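PDB 3VAS: putative adenosine kinase from Schistosoma mansoni, which probably catalyses the ATP-dependent phosphorylation of adenosine to AMP as a ribokinase-family (pfkB) enzyme, here with adenosine bound. Local coordinates for residues V88-W93 against F322-I327; L279-R284 against K334-S339; H202-E207 against L268-G273. All coordinates share one frame; numbering follows the deposited sequence.

Contact 1: V88-W93 against F322-I327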
loop_
_atom_site.group_PDB
_atom_site.type_symbol
_atom_site.label_atom_id
_atom_site.label_comp_id
_atom_site.label_asym_id
_atom_site.label_seq_id
_atom_site.Cartn_x
_atom_site.Cartn_y
_atom_site.Cartn_z
ATOM N N VAL A 88 -3.285 -0.951 6.618
ATOM C CA VAL A 88 -3.543 -1.764 7.800
ATOM C C VAL A 88 -4.137 -0.960 8.956
ATOM O O VAL A 88 -5.052 -1.422 9.635
ATOM C CB VAL A 88 -2.271 -2.507 8.242
ATOM C CG1 VAL A 88 -2.453 -3.134 9.623
ATOM C CG2 VAL A 88 -1.909 -3.555 7.207
ATOM N N LYS A 89 -3.643 0.252 9.173
ATOM C CA LYS A 89 -4.174 1.047 10.271
ATOM C C LYS A 89 -5.580 1.564 9.966
ATOM O O LYS A 89 -6.378 1.774 10.877
ATOM C CB LYS A 89 -3.218 2.176 10.677
ATOM C CG LYS A 89 -3.120 3.346 9.717
ATOM C CD LYS A 89 -2.021 4.307 10.185
ATOM C CE LYS A 89 -2.073 5.630 9.437
ATOM N NZ LYS A 89 -1.016 6.572 9.904
ATOM N N MET A 90 -5.901 1.749 8.689
ATOM C CA MET A 90 -7.264 2.143 8.344
ATOM C C MET A 90 -8.224 0.958 8.458
ATOM O O MET A 90 -9.376 1.135 8.854
ATOM C CB MET A 90 -7.360 2.794 6.963
ATOM C CG MET A 90 -8.756 3.347 6.667
ATOM S SD MET A 90 -8.846 4.324 5.153
ATOM C CE MET A 90 -10.491 5.030 5.281
ATOM N N ILE A 91 -7.757 -0.243 8.122
ATOM C CA ILE A 91 -8.558 -1.445 8.366
ATOM C C ILE A 91 -8.917 -1.499 9.850
ATOM O O ILE A 91 -10.061 -1.758 10.221
ATOM C CB ILE A 91 -7.804 -2.733 7.997
ATOM C CG1 ILE A 91 -7.548 -2.801 6.492
ATOM C CG2 ILE A 91 -8.587 -3.966 8.450
ATOM C CD1 ILE A 91 -6.766 -4.028 6.066
ATOM N N GLN A 92 -7.923 -1.228 10.691
ATOM C CA GLN A 92 -8.104 -1.192 12.135
ATOM C C GLN A 92 -9.094 -0.101 12.556
ATOM O O GLN A 92 -9.958 -0.324 13.403
ATOM C CB GLN A 92 -6.744 -0.986 12.818
ATOM C CG GLN A 92 -6.820 -0.757 14.327
ATOM C CD GLN A 92 -7.297 -1.982 15.082
ATOM O OE1 GLN A 92 -6.738 -3.072 14.936
ATOM N NE2 GLN A 92 -8.339 -1.811 15.894
ATOM N N TRP A 93 -8.961 1.074 11.953
ATOM C CA TRP A 93 -9.826 2.217 12.241
ATOM C C TRP A 93 -11.276 1.939 11.824
ATOM O O TRP A 93 -12.221 2.227 12.566
ATOM C CB TRP A 93 -9.266 3.429 11.500
ATOM C CG TRP A 93 -9.960 4.744 11.705
ATOM C CD1 TRP A 93 -9.808 5.604 12.759
ATOM C CD2 TRP A 93 -10.860 5.384 10.793
ATOM N NE1 TRP A 93 -10.580 6.728 12.566
ATOM C CE2 TRP A 93 -11.233 6.615 11.366
ATOM C CE3 TRP A 93 -11.396 5.028 9.551
ATOM C CZ2 TRP A 93 -12.116 7.492 10.739
ATOM C CZ3 TRP A 93 -12.272 5.900 8.929
ATOM C CH2 TRP A 93 -12.625 7.117 9.524
ATOM N N PHE A 322 -8.456 2.634 -0.448
ATOM C CA PHE A 322 -9.301 1.755 -1.239
ATOM C C PHE A 322 -9.115 0.309 -0.796
ATOM O O PHE A 322 -10.087 -0.401 -0.563
ATOM C CB PHE A 322 -8.990 1.895 -2.732
ATOM C CG PHE A 322 -9.865 1.044 -3.612
ATOM C CD1 PHE A 322 -11.044 1.556 -4.144
ATOM C CD2 PHE A 322 -9.516 -0.270 -3.901
ATOM C CE1 PHE A 322 -11.859 0.772 -4.955
ATOM C CE2 PHE A 322 -10.326 -1.058 -4.710
ATOM C CZ PHE A 322 -11.499 -0.538 -5.235
ATOM N N ALA A 323 -7.860 -0.115 -0.684
ATOM C CA ALA A 323 -7.554 -1.472 -0.254
ATOM C C ALA A 323 -8.095 -1.754 1.148
ATOM O O ALA A 323 -8.698 -2.802 1.383
ATOM C CB ALA A 323 -6.040 -1.733 -0.318
ATOM N N ALA A 324 -7.875 -0.819 2.071
ATOM C CA ALA A 324 -8.391 -0.944 3.435
ATOM C C ALA A 324 -9.911 -1.102 3.454
ATOM O O ALA A 324 -10.444 -2.014 4.095
ATOM C CB ALA A 324 -7.985 0.262 4.271
ATOM N N GLY A 325 -10.596 -0.205 2.750
ATOM C CA GLY A 325 -12.046 -0.216 2.694
ATOM C C GLY A 325 -12.578 -1.522 2.135
ATOM O O GLY A 325 -13.553 -2.071 2.652
ATOM N N PHE A 326 -11.934 -2.035 1.091
ATOM C CA PHE A 326 -12.359 -3.305 0.510
ATOM C C PHE A 326 -12.172 -4.460 1.484
ATOM O O PHE A 326 -13.104 -5.212 1.746
ATOM C CB PHE A 326 -11.613 -3.628 -0.791
ATOM C CG PHE A 326 -12.085 -4.905 -1.443
ATOM C CD1 PHE A 326 -13.161 -4.891 -2.321
ATOM C CD2 PHE A 326 -11.479 -6.118 -1.148
ATOM C CE1 PHE A 326 -13.618 -6.067 -2.904
ATOM C CE2 PHE A 326 -11.925 -7.295 -1.727
ATOM C CZ PHE A 326 -12.999 -7.269 -2.609
ATOM N N ILE A 327 -10.954 -4.603 1.996
ATOM C CA ILE A 327 -10.601 -5.740 2.839
ATOM C C ILE A 327 -11.410 -5.797 4.133
ATOM O O ILE A 327 -11.904 -6.861 4.507
ATOM C CB ILE A 327 -9.093 -5.748 3.147
ATOM C CG1 ILE A 327 -8.299 -5.965 1.853
ATOM C CG2 ILE A 327 -8.751 -6.825 4.172
ATOM C CD1 ILE A 327 -6.817 -5.708 2.003
#
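I91 and M90 close on A324 from helix 83-95, and the whole contact is apolar, with no hydrogen bond between the two segments. The methyl of A324 is the shared point: its CB lies 3.7 Å from M90 CB and 3.8 Å from I91 CG1, so it fits between the bases of two consecutive side chains. I91 also lies against the backbone of the facing helix, its CG1 being 3.7 Å from A324 CA. With CG1 beside the backbone N (chi1 -66°) and the chain extended, I91 carries CD1 onward to I327, where CD1 meets CG2 at 3.9 Å. M90 touches through its CB and CG, and its thioether runs on past the alanine.

The small residue lets the backbones come close: the CA atoms of I91 and A324 are 5.0 Å apart, and the local axes approach to 8.2 Å. The local axes of the two segments cross at -42°, both running in the same general direction, and all four touching residues are buried.

Helix 318-330 packs on other elements as well. F322 and F326 point their rings to strand 279-284 and helix 336-351, while A323 and I327 pack on Y183 of strand 181-185. M90 also reaches A346 of helix 336-351, joining three helices beside the central sheet of the ribokinase-type fold.

Contact 2: L279-R284 against K334-S339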
loop_
_atom_site.group_PDB
_atom_site.type_symbol
_atom_site.label_atom_id
_atom_site.label_comp_id
_atom_site.label_asym_id
_atom_site.label_seq_id
_atom_site.Cartn_x
_atom_site.Cartn_y
_atom_site.Cartn_z
ATOM N N LEU A 279 -8.582 -13.073 -6.900
ATOM C CA LEU A 279 -9.341 -11.885 -7.261
ATOM C C LEU A 279 -8.404 -10.741 -7.641
ATOM O O LEU A 279 -7.437 -10.463 -6.935
ATOM C CB LEU A 279 -10.242 -11.472 -6.092
ATOM C CG LEU A 279 -11.120 -10.241 -6.304
ATOM C CD1 LEU A 279 -12.109 -10.494 -7.430
ATOM C CD2 LEU A 279 -11.842 -9.859 -5.016
ATOM N N VAL A 280 -8.688 -10.081 -8.760
ATOM C CA VAL A 280 -7.871 -8.956 -9.207
ATOM C C VAL A 280 -8.734 -7.705 -9.353
ATOM O O VAL A 280 -9.806 -7.745 -9.957
ATOM C CB VAL A 280 -7.156 -9.275 -10.540
ATOM C CG1 VAL A 280 -6.260 -8.120 -10.963
ATOM C CG2 VAL A 280 -6.346 -10.563 -10.410
ATOM N N ILE A 281 -8.271 -6.598 -8.781
ATOM C CA ILE A 281 -9.017 -5.344 -8.815
ATOM C C ILE A 281 -8.104 -4.229 -9.299
ATOM O O ILE A 281 -7.093 -3.929 -8.669
ATOM C CB ILE A 281 -9.565 -4.971 -7.420
ATOM C CG1 ILE A 281 -10.435 -6.103 -6.866
ATOM C CG2 ILE A 281 -10.326 -3.645 -7.467
ATOM C CD1 ILE A 281 -10.939 -5.869 -5.449
ATOM N N ILE A 282 -8.461 -3.619 -10.420
ATOM C CA ILE A 282 -7.656 -2.549 -10.989
ATOM C C ILE A 282 -8.436 -1.243 -10.973
ATOM O O ILE A 282 -9.428 -1.098 -11.688
ATOM C CB ILE A 282 -7.243 -2.871 -12.445
ATOM C CG1 ILE A 282 -6.508 -4.212 -12.511
ATOM C CG2 ILE A 282 -6.389 -1.746 -13.032
ATOM C CD1 ILE A 282 -5.269 -4.271 -11.644
ATOM N N THR A 283 -7.993 -0.293 -10.158
ATOM C CA THR A 283 -8.660 1.003 -10.103
ATOM C C THR A 283 -8.202 1.893 -11.263
ATOM O O THR A 283 -7.108 1.711 -11.798
ATOM C CB THR A 283 -8.441 1.706 -8.746
ATOM O OG1 THR A 283 -7.038 1.857 -8.496
ATOM C CG2 THR A 283 -9.069 0.890 -7.618
ATOM N N ARG A 284 -9.048 2.841 -11.659
ATOM C CA ARG A 284 -8.781 3.668 -12.839
ATOM C C ARG A 284 -9.172 5.134 -12.620
ATOM O O ARG A 284 -9.746 5.778 -13.503
ATOM C CB ARG A 284 -9.525 3.104 -14.062
ATOM C CG ARG A 284 -9.042 1.731 -14.519
ATOM C CD ARG A 284 -9.811 1.210 -15.732
ATOM N NE ARG A 284 -9.798 2.144 -16.855
ATOM C CZ ARG A 284 -10.884 2.710 -17.380
ATOM N NH1 ARG A 284 -12.091 2.442 -16.888
ATOM N NH2 ARG A 284 -10.764 3.545 -18.407
ATOM N N LYS A 334 -19.016 -9.494 3.728
ATOM C CA LYS A 334 -19.812 -8.693 2.802
ATOM C C LYS A 334 -19.494 -9.114 1.368
ATOM O O LYS A 334 -18.339 -9.354 1.038
ATOM C CB LYS A 334 -19.521 -7.203 2.992
ATOM C CG LYS A 334 -19.628 -6.717 4.430
ATOM C CD LYS A 334 -21.027 -6.893 4.987
ATOM C CE LYS A 334 -21.069 -6.511 6.459
ATOM N NZ LYS A 334 -20.382 -5.208 6.684
ATOM N N PRO A 335 -20.522 -9.223 0.514
ATOM C CA PRO A 335 -20.305 -9.619 -0.886
ATOM C C PRO A 335 -19.443 -8.632 -1.673
ATOM O O PRO A 335 -19.199 -7.513 -1.216
ATOM C CB PRO A 335 -21.723 -9.676 -1.472
ATOM C CG PRO A 335 -22.597 -8.973 -0.482
ATOM C CD PRO A 335 -21.951 -9.145 0.854
ATOM N N MET A 336 -19.002 -9.069 -2.850
ATOM C CA MET A 336 -18.077 -8.319 -3.700
ATOM C C MET A 336 -18.481 -6.867 -3.954
ATOM O O MET A 336 -17.676 -5.954 -3.767
ATOM C CB MET A 336 -17.911 -9.039 -5.043
ATOM C CG MET A 336 -17.004 -8.320 -6.025
ATOM S SD MET A 336 -15.280 -8.419 -5.525
ATOM C CE MET A 336 -14.516 -7.275 -6.670
ATOM N N ILE A 337 -19.720 -6.659 -4.390
ATOM C CA ILE A 337 -20.184 -5.324 -4.762
ATOM C C ILE A 337 -20.255 -4.391 -3.553
ATOM O O ILE A 337 -19.819 -3.237 -3.614
ATOM C CB ILE A 337 -21.554 -5.374 -5.469
ATOM C CG1 ILE A 337 -21.461 -6.207 -6.752
ATOM C CG2 ILE A 337 -22.046 -3.967 -5.792
ATOM C CD1 ILE A 337 -20.584 -5.589 -7.821
ATOM N N THR A 338 -20.806 -4.903 -2.455
ATOM C CA THR A 338 -20.867 -4.162 -1.203
ATOM C C THR A 338 -19.464 -3.734 -0.772
ATOM O O THR A 338 -19.253 -2.597 -0.348
ATOM C CB THR A 338 -21.526 -5.010 -0.092
ATOM O OG1 THR A 338 -22.880 -5.309 -0.459
ATOM C CG2 THR A 338 -21.513 -4.274 1.249
ATOM N N SER A 339 -18.505 -4.645 -0.907
ATOM C CA SER A 339 -17.121 -4.370 -0.528
ATOM C C SER A 339 -16.480 -3.302 -1.414
ATOM O O SER A 339 -15.712 -2.464 -0.930
ATOM C CB SER A 339 -16.288 -5.654 -0.557
ATOM O OG SER A 339 -16.737 -6.582 0.417
#
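M336 reaches from the first turn of helix 336-351 and meets L279 and I281 tip to tip over one side of strand 279-284. Its CG stands opposite the backbone N (chi1 178°), then the chain bends at chi2 (72°) and straightens again, which presents sulfur and methyl together to the strand. SD lies 3.8 Å from L279 CD2. The methyl goes further and touches the ends of both strand side chains from the helix side, with M336 CE 4.0 Å from I281 CD1 and 4.1 Å from L279 CD1. L279 therefore offers both branches of its fork, I281 only the end of its longer arm. As alternate residues of a strand, the two project toward the same side, and the thioether bridges them.

The contact is long-armed: even the nearest CA atoms, those of L279 and M336, are 10.1 Å apart, and no hydrogen bond links the segments. A polar bond of note lies within 334-339, at the helix start, where P335 occupies the N-cap position. P335 O accepts twice from S339, from its N at 3.0 Å and from its OG at 3.1 Å. The S339 hydroxyl turns back to the carbonyl four residues earlier and meets it from above the carbonyl plane, 51° out of it.

Strand 279-284 bonds by backbone to strand 236-240 and pairs antiparallel with strand 287-293, whose Y291 also touches M336. F326 of helix 318-330 packs on L279, I281 and S339, so both helices cover this side of the sheet of the ribokinase-type fold; V280 faces helix 257-267.

Contact 3: H202-E207 against L268-G273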
loop_
_atom_site.group_PDB
_atom_site.type_symbol
_atom_site.label_atom_id
_atom_site.label_comp_id
_atom_site.label_asym_id
_atom_site.label_seq_id
_atom_site.Cartn_x
_atom_site.Cartn_y
_atom_site.Cartn_z
ATOM N N HIS A 202 3.689 -19.123 4.066
ATOM C CA HIS A 202 2.933 -19.528 5.247
ATOM C C HIS A 202 1.431 -19.407 4.995
ATOM O O HIS A 202 0.661 -20.298 5.354
ATOM C CB HIS A 202 3.333 -18.692 6.464
ATOM C CG HIS A 202 2.421 -18.866 7.639
ATOM N ND1 HIS A 202 2.599 -19.854 8.583
ATOM C CD2 HIS A 202 1.315 -18.179 8.017
ATOM C CE1 HIS A 202 1.644 -19.768 9.494
ATOM N NE2 HIS A 202 0.853 -18.760 9.174
ATOM N N SER A 203 1.024 -18.306 4.371
ATOM C CA SER A 203 -0.383 -18.079 4.049
ATOM C C SER A 203 -0.947 -19.170 3.140
ATOM O O SER A 203 -1.970 -19.779 3.453
ATOM C CB SER A 203 -0.579 -16.701 3.408
ATOM O OG SER A 203 -1.933 -16.495 3.025
ATOM N N LEU A 204 -0.275 -19.422 2.021
ATOM C CA LEU A 204 -0.754 -20.402 1.049
ATOM C C LEU A 204 -0.831 -21.814 1.631
ATOM O O LEU A 204 -1.808 -22.534 1.410
ATOM C CB LEU A 204 0.117 -20.403 -0.207
ATOM C CG LEU A 204 -0.545 -21.070 -1.413
ATOM C CD1 LEU A 204 -1.735 -20.240 -1.867
ATOM C CD2 LEU A 204 0.440 -21.272 -2.557
ATOM N N GLU A 205 0.197 -22.208 2.378
ATOM C CA GLU A 205 0.228 -23.543 2.963
ATOM C C GLU A 205 -0.865 -23.720 4.016
ATOM O O GLU A 205 -1.326 -24.832 4.254
ATOM C CB GLU A 205 1.613 -23.874 3.536
ATOM C CG GLU A 205 1.942 -23.197 4.858
ATOM C CD GLU A 205 3.329 -23.560 5.375
ATOM O OE1 GLU A 205 3.516 -23.601 6.613
ATOM O OE2 GLU A 205 4.234 -23.797 4.545
ATOM N N ASN A 206 -1.293 -22.620 4.629
ATOM C CA ASN A 206 -2.348 -22.674 5.641
ATOM C C ASN A 206 -3.712 -22.199 5.141
ATOM O O ASN A 206 -4.645 -22.050 5.931
ATOM C CB ASN A 206 -1.939 -21.896 6.894
ATOM C CG ASN A 206 -0.817 -22.574 7.654
ATOM O OD1 ASN A 206 0.265 -22.015 7.821
ATOM N ND2 ASN A 206 -1.069 -23.794 8.112
ATOM N N GLU A 207 -3.816 -21.979 3.831
ATOM C CA GLU A 207 -5.064 -21.552 3.195
ATOM C C GLU A 207 -5.632 -20.274 3.802
ATOM O O GLU A 207 -6.833 -20.169 4.051
ATOM C CB GLU A 207 -6.110 -22.671 3.214
ATOM C CG GLU A 207 -5.928 -23.703 2.108
ATOM C CD GLU A 207 -6.018 -23.085 0.719
ATOM O OE1 GLU A 207 -7.097 -22.558 0.368
ATOM O OE2 GLU A 207 -5.007 -23.117 -0.018
ATOM N N LEU A 268 -2.632 -16.474 -13.499
ATOM C CA LEU A 268 -1.317 -17.013 -13.154
ATOM C C LEU A 268 -1.485 -18.157 -12.170
ATOM O O LEU A 268 -2.261 -18.046 -11.221
ATOM C CB LEU A 268 -0.412 -15.937 -12.546
ATOM C CG LEU A 268 0.413 -15.065 -13.491
ATOM C CD1 LEU A 268 1.129 -13.972 -12.708
ATOM C CD2 LEU A 268 1.417 -15.914 -14.264
ATOM N N PRO A 269 -0.777 -19.270 -12.405
ATOM C CA PRO A 269 -0.868 -20.406 -11.481
ATOM C C PRO A 269 -0.451 -20.004 -10.070
ATOM O O PRO A 269 0.395 -19.122 -9.906
ATOM C CB PRO A 269 0.134 -21.413 -12.063
ATOM C CG PRO A 269 0.219 -21.064 -13.519
ATOM C CD PRO A 269 0.096 -19.559 -13.558
ATOM N N PHE A 270 -1.060 -20.620 -9.064
ATOM C CA PHE A 270 -0.567 -20.480 -7.703
ATOM C C PHE A 270 0.690 -21.333 -7.552
ATOM O O PHE A 270 0.893 -22.286 -8.306
ATOM C CB PHE A 270 -1.632 -20.884 -6.686
ATOM C CG PHE A 270 -2.702 -19.851 -6.493
ATOM C CD1 PHE A 270 -2.593 -18.902 -5.492
ATOM C CD2 PHE A 270 -3.810 -19.814 -7.327
ATOM C CE1 PHE A 270 -3.570 -17.946 -5.316
ATOM C CE2 PHE A 270 -4.792 -18.856 -7.154
ATOM C CZ PHE A 270 -4.671 -17.922 -6.147
ATOM N N ALA A 271 1.526 -20.983 -6.580
ATOM C CA ALA A 271 2.835 -21.614 -6.418
ATOM C C ALA A 271 2.791 -23.130 -6.215
ATOM O O ALA A 271 3.694 -23.837 -6.654
ATOM C CB ALA A 271 3.597 -20.956 -5.290
ATOM N N ASP A 272 1.753 -23.630 -5.550
ATOM C CA ASP A 272 1.624 -25.071 -5.348
ATOM C C ASP A 272 0.893 -25.753 -6.508
ATOM O O ASP A 272 0.713 -26.970 -6.513
ATOM C CB ASP A 272 0.951 -25.394 -4.008
ATOM C CG ASP A 272 -0.414 -24.745 -3.856
ATOM O OD1 ASP A 272 -1.006 -24.879 -2.765
ATOM O OD2 ASP A 272 -0.895 -24.102 -4.813
ATOM N N GLY A 273 0.476 -24.960 -7.489
ATOM C CA GLY A 273 -0.202 -25.489 -8.657
ATOM C C GLY A 273 -1.630 -25.912 -8.370
ATOM O O GLY A 273 -2.306 -26.466 -9.236
#
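L204 holds CG opposite its backbone N (chi1 -162°), and with chi2 at 67° its two methyls spread over the turn at 270-273. D272 takes the less common torsion with CG between backbone N and carbonyl carbon (chi1 56°), swinging its carboxylate back across the leucine. L204 CD2 lies 3.8 Å from D272 CG and nearly as close to both carboxylate oxygens; the methyl sits over the face of the carboxylate, almost straight above CG. The other branch goes to the aromatic ring: L204 CD1 is 4.0 Å from F270 CD1, the two side chains crossing at a slant. A271 completes the set, its CB 4.2 Å from L204 CD2, so a single leucine meets three successive residues.

These residues belong to a type I beta turn from F270 to G273, closed by the bond from G273 N to F270 O at 2.8 Å; G273 takes a positive phi, which glycine readily adopts. Across the contact, helix 189-205 finishes in a Schellman motif. E207, with positive phi, is its C-prime residue, and K208 N bonds to S203 O while E207 N bonds to L204 O. L204 thus sits in the last turn of the helix, and a helix C-terminus and a loop turn meet there at the edge of the fold.

R276 ties the polar side of the contact together, forming salt bridges through NH2 with both E207 OE2 and D272 OD1, which lie 5.2 Å apart, and so probably offsets the repulsion between the carboxylates. D272 OD2 accepts from K274 N, which helps fix the carboxylate in its rotation. R276 and R278 also make cation-pi contacts with F270.

How the contacts relate
Contact 1 is fully buried; contact 2 lies further out, with M336 partly exposed. The two share a neighbourhood, their centres about 13 Å apart, and F322 and F326 of contact 1's helix reach into contact 2. The successive helices 318-330 and 336-351 each supply one segment. Contact 3, partly buried and with two exposed residues, stands about 21 Å from contact 2 and about 24 Å from contact 1, centre to centre, and touches neither. The chemistry follows the place. Close helix packing over an alanine serves contact 1, long side chains span helix and strand in contact 2, and contact 3 combines a leucine with a carboxylate and an arginine network at the periphery.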